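PDB 4IY1: halohydrin dehalogenase from Rhizobium radiobacter, which probably catalyses the reversible conversion of vicinal halohydrins into epoxides with release of halide, and accepts nucleophiles such as cyanide in the ring-opening direction. Local coordinates for residues S78-P83 with Q105-A110; I127-S132 with A154-L159; F171-N176 with G218-F223. The protein carries 37 engineered substitutions. All blocks are in the same frame, centred on the assembly; numbering follows the deposited sequence.

Contact 1. Residues S78-P83 with Q105-A110. Engineered in segment 78-83: Ala82 (natural residue Phe), Pro83 (natural residue Ala). Engineered in segment 105-110: Lys107 (natural residue Arg).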
# COMPACT_ATOMS: atom_id res chain seq x y z
N SER B 78 9.51 21.02 -3.14
CA SER B 78 10.80 20.46 -2.80
C SER B 78 11.18 19.38 -3.79
O SER B 78 10.70 18.23 -3.72
CB SER B 78 10.82 19.96 -1.35
OG SER B 78 12.14 19.75 -0.91
N ASN B 79 12.00 19.79 -4.75
CA ASN B 79 12.40 18.98 -5.89
C ASN B 79 13.78 18.40 -5.60
O ASN B 79 14.80 19.02 -5.88
CB ASN B 79 12.42 19.85 -7.16
CG ASN B 79 13.00 19.15 -8.38
OD1 ASN B 79 12.54 18.08 -8.78
ND2 ASN B 79 14.00 19.78 -9.01
N ASP B 80 13.80 17.27 -4.92
CA ASP B 80 15.01 16.76 -4.34
C ASP B 80 15.76 15.76 -5.21
O ASP B 80 15.17 14.89 -5.86
CB ASP B 80 14.74 16.20 -2.95
CG ASP B 80 14.36 17.29 -1.95
OD1 ASP B 80 15.18 18.22 -1.74
OD2 ASP B 80 13.19 17.29 -1.53
N ILE B 81 17.09 15.90 -5.24
CA ILE B 81 17.90 15.10 -6.14
C ILE B 81 19.11 14.60 -5.40
O ILE B 81 19.53 15.18 -4.40
CB ILE B 81 18.33 15.90 -7.39
CG1 ILE B 81 19.12 17.15 -6.94
CG2 ILE B 81 17.08 16.35 -8.15
CD1 ILE B 81 19.73 17.95 -8.07
N ALA B 82 19.58 13.42 -5.79
CA ALA B 82 20.86 12.94 -5.33
C ALA B 82 21.32 11.90 -6.29
O ALA B 82 20.50 11.23 -6.93
CB ALA B 82 20.76 12.36 -3.93
N PRO B 83 22.64 11.75 -6.43
CA PRO B 83 23.12 10.71 -7.34
C PRO B 83 22.72 9.34 -6.81
O PRO B 83 23.03 9.01 -5.67
CB PRO B 83 24.65 10.89 -7.29
CG PRO B 83 24.84 12.34 -6.98
CD PRO B 83 23.72 12.67 -6.02
N GLN B 105 15.93 13.48 2.20
CA GLN B 105 15.00 13.33 3.33
C GLN B 105 15.10 14.47 4.30
O GLN B 105 14.09 15.11 4.64
CB GLN B 105 15.27 12.01 4.04
CG GLN B 105 14.05 11.28 4.51
CD GLN B 105 14.42 10.00 5.26
OE1 GLN B 105 15.25 9.23 4.79
NE2 GLN B 105 13.81 9.78 6.43
N ILE B 106 16.32 14.75 4.77
CA ILE B 106 16.51 15.93 5.70
C ILE B 106 16.17 17.23 4.98
O ILE B 106 15.56 18.16 5.56
CB ILE B 106 17.95 16.01 6.24
CG1 ILE B 106 18.42 14.67 6.82
CG2 ILE B 106 18.09 17.14 7.22
CD1 ILE B 106 17.57 14.12 7.96
N LYS B 107 16.46 17.27 3.69
CA LYS B 107 16.27 18.50 2.90
C LYS B 107 14.81 18.90 2.84
O LYS B 107 14.47 20.04 3.16
CB LYS B 107 16.91 18.36 1.50
CG LYS B 107 16.70 19.56 0.57
CD LYS B 107 17.48 20.79 1.05
CE LYS B 107 18.98 20.57 0.99
NZ LYS B 107 19.65 21.63 1.77
N PRO B 108 13.91 17.97 2.43
CA PRO B 108 12.52 18.41 2.38
C PRO B 108 11.97 18.78 3.77
O PRO B 108 11.08 19.64 3.88
CB PRO B 108 11.77 17.18 1.79
CG PRO B 108 12.78 16.10 1.67
CD PRO B 108 14.12 16.79 1.60
N PHE B 109 12.36 18.02 4.79
CA PHE B 109 11.92 18.34 6.16
C PHE B 109 12.32 19.76 6.53
O PHE B 109 11.51 20.54 6.98
CB PHE B 109 12.53 17.36 7.15
CG PHE B 109 12.23 17.68 8.60
CD1 PHE B 109 13.06 18.50 9.33
CD2 PHE B 109 11.12 17.13 9.23
CE1 PHE B 109 12.74 18.87 10.64
CE2 PHE B 109 10.86 17.40 10.56
CZ PHE B 109 11.63 18.31 11.25
N ALA B 110 13.55 20.10 6.17
CA ALA B 110 14.16 21.39 6.50
C ALA B 110 13.38 22.49 5.80
O ALA B 110 12.92 23.42 6.43
CB ALA B 110 15.61 21.37 6.03
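Ser78, on strand 75-79, and Pro108, in helix 94-122, bring their CA atoms within 5.8 Å of each other where the helix is kinked, for the proline N has no bond to the preceding turn. Ser78 turns its CB toward the helix, and Ser78 OG lies 3.6 Å from Pro108 CA. Ser78 OG also donates a 2.7 Å hydrogen bond to Asp80 OD2, meeting it on the syn side and 19° out of the carboxylate plane. In the seven-stranded parallel sheet of the short-chain dehydrogenase/reductase fold, this strand is neighbour to strand 126-130, while the far side of the helix, through Gln105 and Phe109, meets the second subunit. The Asp80 carboxylate is divided between two residues: OD2 stands 3.3 Å from Pro108 CD, and OD1 lies 3.1 Å from CG of the engineered Lys107. That CG is trans to the lysine's own backbone N (chi1 177°), which brings the aliphatic root of the chain to Asp80; bends at chi2 and chi3 then carry the ammonium away. With Lys107 NZ 6.6 Å from Asp80 OD1, the opposite charges are not in contact and probably influence each other only weakly; NZ makes a long, weak ion pair with Glu58.

Contact 2. Residues I127-S132 with A154-L159. Engineered in segment 154-159: Ala154 (natural residue Thr).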
# COMPACT_ATOMS: atom_id res chain seq x y z
N ILE B 127 2.29 22.31 0.02
CA ILE B 127 3.62 21.75 0.10
C ILE B 127 3.71 20.44 -0.67
O ILE B 127 2.84 19.57 -0.55
CB ILE B 127 4.00 21.49 1.57
CG1 ILE B 127 4.06 22.84 2.32
CG2 ILE B 127 5.35 20.79 1.65
CD1 ILE B 127 4.55 22.66 3.74
N ILE B 128 4.68 20.38 -1.58
CA ILE B 128 4.78 19.27 -2.53
C ILE B 128 6.21 18.80 -2.55
O ILE B 128 7.10 19.59 -2.77
CB ILE B 128 4.42 19.70 -3.95
CG1 ILE B 128 2.96 20.03 -4.05
CG2 ILE B 128 4.77 18.61 -4.96
CD1 ILE B 128 2.65 21.09 -5.10
N PHE B 129 6.43 17.55 -2.15
CA PHE B 129 7.72 16.91 -2.25
C PHE B 129 7.77 16.16 -3.59
O PHE B 129 6.93 15.29 -3.85
CB PHE B 129 7.88 15.89 -1.12
CG PHE B 129 7.98 16.51 0.27
CD1 PHE B 129 7.94 15.70 1.39
CD2 PHE B 129 8.09 17.89 0.44
CE1 PHE B 129 8.03 16.24 2.67
CE2 PHE B 129 8.14 18.44 1.71
CZ PHE B 129 8.09 17.62 2.82
N ILE B 130 8.83 16.37 -4.36
CA ILE B 130 9.09 15.46 -5.46
C ILE B 130 9.99 14.31 -5.04
O ILE B 130 11.17 14.52 -4.75
CB ILE B 130 9.57 16.20 -6.73
CG1 ILE B 130 8.51 17.23 -7.12
CG2 ILE B 130 9.71 15.22 -7.90
CD1 ILE B 130 8.95 18.16 -8.21
N THR B 131 9.42 13.10 -4.87
CA THR B 131 10.23 11.96 -4.40
C THR B 131 10.63 10.98 -5.53
O THR B 131 11.30 11.38 -6.49
CB THR B 131 9.58 11.26 -3.17
OG1 THR B 131 8.40 10.57 -3.58
CG2 THR B 131 9.18 12.35 -2.10
N SER B 132 10.22 9.71 -5.43
CA SER B 132 10.49 8.74 -6.47
C SER B 132 9.68 7.46 -6.30
O SER B 132 9.46 7.01 -5.16
CB SER B 132 11.96 8.37 -6.47
OG SER B 132 12.19 7.28 -7.34
N ALA B 154 6.62 9.34 3.06
CA ALA B 154 5.98 9.14 4.36
C ALA B 154 5.97 10.45 5.17
O ALA B 154 4.99 10.78 5.87
CB ALA B 154 6.73 8.06 5.15
N LEU B 155 7.03 11.24 5.04
CA LEU B 155 7.05 12.55 5.69
C LEU B 155 5.95 13.46 5.16
O LEU B 155 5.22 14.14 5.92
CB LEU B 155 8.43 13.20 5.57
CG LEU B 155 8.51 14.64 6.10
CD1 LEU B 155 8.30 14.61 7.62
CD2 LEU B 155 9.84 15.26 5.73
N ALA B 156 5.70 13.36 3.86
CA ALA B 156 4.64 14.15 3.25
C ALA B 156 3.28 13.72 3.77
O ALA B 156 2.38 14.54 3.97
CB ALA B 156 4.67 14.03 1.72
N ASN B 157 3.08 12.41 3.84
CA ASN B 157 1.79 11.92 4.22
C ASN B 157 1.54 12.25 5.71
O ASN B 157 0.42 12.62 6.12
CB ASN B 157 1.73 10.41 3.98
CG ASN B 157 0.43 9.80 4.48
OD1 ASN B 157 0.35 9.32 5.62
ND2 ASN B 157 -0.63 10.00 3.71
N ALA B 158 2.59 12.18 6.52
CA ALA B 158 2.46 12.49 7.93
C ALA B 158 2.19 14.00 8.13
O ALA B 158 1.32 14.37 8.86
CB ALA B 158 3.67 12.05 8.72
N LEU B 159 2.90 14.85 7.41
CA LEU B 159 2.67 16.28 7.54
C LEU B 159 1.24 16.64 7.15
O LEU B 159 0.64 17.54 7.73
CB LEU B 159 3.66 17.07 6.69
CG LEU B 159 5.08 16.92 7.21
CD1 LEU B 159 6.00 17.81 6.37
CD2 LEU B 159 5.06 17.36 8.65
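Phe129 of strand 126-130 brings the CD1, CE1 and CZ atoms of its ring against Leu155, Ala156 and Leu159 of helix 143-163. Strand and helix are the first two elements of a beta-alpha-beta unit completed by strand 170-175, and they illustrate how an aromatic side chain can join a Rossmann-type sheet to the helix above it. The short segments run nearly antiparallel, at 166°, with axes 9.1 Å apart, and Phe129 is the one residue of 127-132 that bridges this separation.

The phenylalanine places CG opposite its carbonyl carbon (chi1 -68°), sending the ring outward from the sheet. Its second torsion, 171°, is unusual for an aromatic residue: the ring plane nearly contains the bond from CA to CB, and CD1 is the ortho carbon turned away from CA. As a result three successive ring atoms are offered to the helix. Phe129 CD1 lies 3.7 Å from Ala156 CB, which approaches obliquely. The next carbon, Phe129 CE1, is 3.7 Å from Leu155 CD2, also oblique to the ring, while Leu155 CG sits in the ring plane at the edge. Leu159 crosses the ring side chain at about a right angle. A leucine in place of Phe129 would probably leave the methyl groups of Leu155 and Leu159 without their aromatic partner and open a gap between strand and helix.

Around this group, Pro108 of helix 94-122 and Ser78 of strand 75-79 also touch the ring, so the buried ring is held between strand 75-79, helix 94-122 and helix 143-163. The helix meets the second subunit too, where Leu155 packs on Ser147 of that chain. At the far corner of the ring, Phe129 CZ stands 4.1 Å from Leu159 CD1, another oblique approach.

Contact 3. Residues F171-N176 with G218-F223. Engineered in segment 171-176: Ala174 (natural residue Gly). Engineered in segment 218-223: Thr222 (natural residue Ala).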
# COMPACT_ATOMS: atom_id res chain seq x y z
N PHE B 171 1.57 16.95 -0.21
CA PHE B 171 1.51 15.94 -1.28
C PHE B 171 2.92 15.45 -1.54
O PHE B 171 3.87 16.25 -1.42
CB PHE B 171 1.02 16.55 -2.60
CG PHE B 171 -0.34 17.14 -2.53
CD1 PHE B 171 -0.50 18.50 -2.57
CD2 PHE B 171 -1.47 16.32 -2.46
CE1 PHE B 171 -1.77 19.07 -2.54
CE2 PHE B 171 -2.73 16.87 -2.39
CZ PHE B 171 -2.89 18.24 -2.43
N ALA B 172 3.07 14.19 -1.96
CA ALA B 172 4.33 13.75 -2.60
C ALA B 172 4.10 13.28 -4.05
O ALA B 172 3.09 12.65 -4.35
CB ALA B 172 4.99 12.63 -1.80
N ILE B 173 5.02 13.61 -4.94
CA ILE B 173 4.92 13.11 -6.31
C ILE B 173 6.08 12.16 -6.55
O ILE B 173 7.23 12.55 -6.45
CB ILE B 173 4.97 14.24 -7.37
CG1 ILE B 173 3.71 15.08 -7.31
CG2 ILE B 173 5.10 13.63 -8.79
CD1 ILE B 173 3.83 16.40 -8.09
N ALA B 174 5.77 10.90 -6.83
CA ALA B 174 6.78 9.86 -6.88
C ALA B 174 6.94 9.40 -8.35
O ALA B 174 6.18 8.58 -8.82
CB ALA B 174 6.33 8.67 -6.01
N PRO B 175 7.89 9.99 -9.08
CA PRO B 175 7.96 9.73 -10.51
C PRO B 175 8.82 8.54 -10.87
O PRO B 175 9.62 8.06 -10.06
CB PRO B 175 8.55 11.03 -11.09
CG PRO B 175 8.72 11.96 -9.92
CD PRO B 175 8.71 11.14 -8.69
N ASN B 176 8.57 7.98 -12.05
CA ASN B 176 9.61 7.20 -12.74
C ASN B 176 9.47 7.42 -14.25
O ASN B 176 8.36 7.57 -14.74
CB ASN B 176 9.51 5.71 -12.39
CG ASN B 176 10.60 4.88 -13.07
OD1 ASN B 176 10.36 4.17 -14.05
ND2 ASN B 176 11.81 4.95 -12.53
N GLY B 218 4.84 18.95 -14.47
CA GLY B 218 4.35 20.32 -14.25
C GLY B 218 2.85 20.51 -14.13
O GLY B 218 2.38 21.33 -13.33
N GLU B 219 2.09 19.85 -14.98
CA GLU B 219 0.64 20.04 -14.93
C GLU B 219 0.11 19.52 -13.57
O GLU B 219 -0.81 20.09 -12.99
CB GLU B 219 -0.05 19.32 -16.10
CG GLU B 219 0.33 19.84 -17.49
CD GLU B 219 -0.58 20.95 -17.97
OE1 GLU B 219 -1.33 21.52 -17.15
OE2 GLU B 219 -0.61 21.21 -19.17
N LEU B 220 0.70 18.45 -13.08
CA LEU B 220 0.23 17.82 -11.85
C LEU B 220 0.57 18.73 -10.67
O LEU B 220 -0.30 19.09 -9.90
CB LEU B 220 0.88 16.45 -11.64
CG LEU B 220 0.49 15.77 -10.32
CD1 LEU B 220 -1.03 15.63 -10.19
CD2 LEU B 220 1.15 14.43 -10.15
N VAL B 221 1.82 19.12 -10.59
CA VAL B 221 2.27 20.08 -9.58
C VAL B 221 1.29 21.25 -9.56
O VAL B 221 0.80 21.65 -8.50
CB VAL B 221 3.69 20.62 -9.90
CG1 VAL B 221 3.93 21.96 -9.19
CG2 VAL B 221 4.76 19.61 -9.51
N THR B 222 0.98 21.79 -10.74
CA THR B 222 0.19 23.01 -10.82
C THR B 222 -1.28 22.81 -10.47
O THR B 222 -1.87 23.64 -9.77
CB THR B 222 0.29 23.65 -12.23
OG1 THR B 222 1.68 23.92 -12.52
CG2 THR B 222 -0.50 24.94 -12.30
N PHE B 223 -1.86 21.68 -10.87
CA PHE B 223 -3.19 21.32 -10.38
C PHE B 223 -3.24 21.20 -8.84
O PHE B 223 -4.20 21.66 -8.19
CB PHE B 223 -3.63 19.99 -11.03
CG PHE B 223 -4.95 19.49 -10.55
CD1 PHE B 223 -6.12 20.13 -10.92
CD2 PHE B 223 -5.04 18.35 -9.76
CE1 PHE B 223 -7.34 19.69 -10.46
CE2 PHE B 223 -6.26 17.85 -9.36
CZ PHE B 223 -7.42 18.51 -9.72
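Ile173 of strand 170-175 reaches the helix 214-225 at Leu220 and Val221, and its side chain can be followed outward as a worked example of aliphatic packing between sheet and helix. From CB, which is directed at the helix, the longer branch leaves with CG1 opposite the carbonyl carbon (chi1 -69°). This carbon meets Leu220 at once: Ile173 CG1 is 3.9 Å from Leu220 CD2. The chain then continues almost fully extended to CD1, where it touches both helix residues. Ile173 CD1 is again 3.9 Å from Leu220 CD2, the two side chains reaching toward each other tip to tip, and it comes within 3.6 Å of Val221 CG2, whose side chain it crosses at about a right angle.

Behind these partners the layer carries on. Val221 packs on Ser17 and Leu21 of helix 14-23, Leu220 on Phe237 of strand 236-239, and Phe223 stacks on its counterpart in the third subunit, so the helix also serves the assembly. One turn of it has a second grip: the engineered Thr222 sends OG1 to Gly218 O at 2.8 Å, approaching from the face opposite to that used by Thr222 N.

Between Ile173, Leu220 and Val221 only aliphatic carbons meet. Cohesion across the contact therefore rests on close fit and exclusion of water, with no hydrogen bond to fix the helix in one direction.

In the fold
The three contacts follow one another along the chain, each closing before the next opens, and all reach one parallel sheet through its neighbouring strands 75-79, 126-130 and 170-175. Contacts 1 and 2 have centres 10 Å apart and lie on the same face, under helices 94-122 and 143-163, both of which meet the second subunit. Contact 3, 11 Å from contact 2 and 15 Å from contact 1, occupies the opposite face with helix 214-225 and meets the third subunit. Probable backbone hydrogen bonds join neighbouring strands, between Ser78 O and Ile130 N and between Phe129 O and Ile173 N. The sheet is thus clamped between helix layers that also build the tetramer.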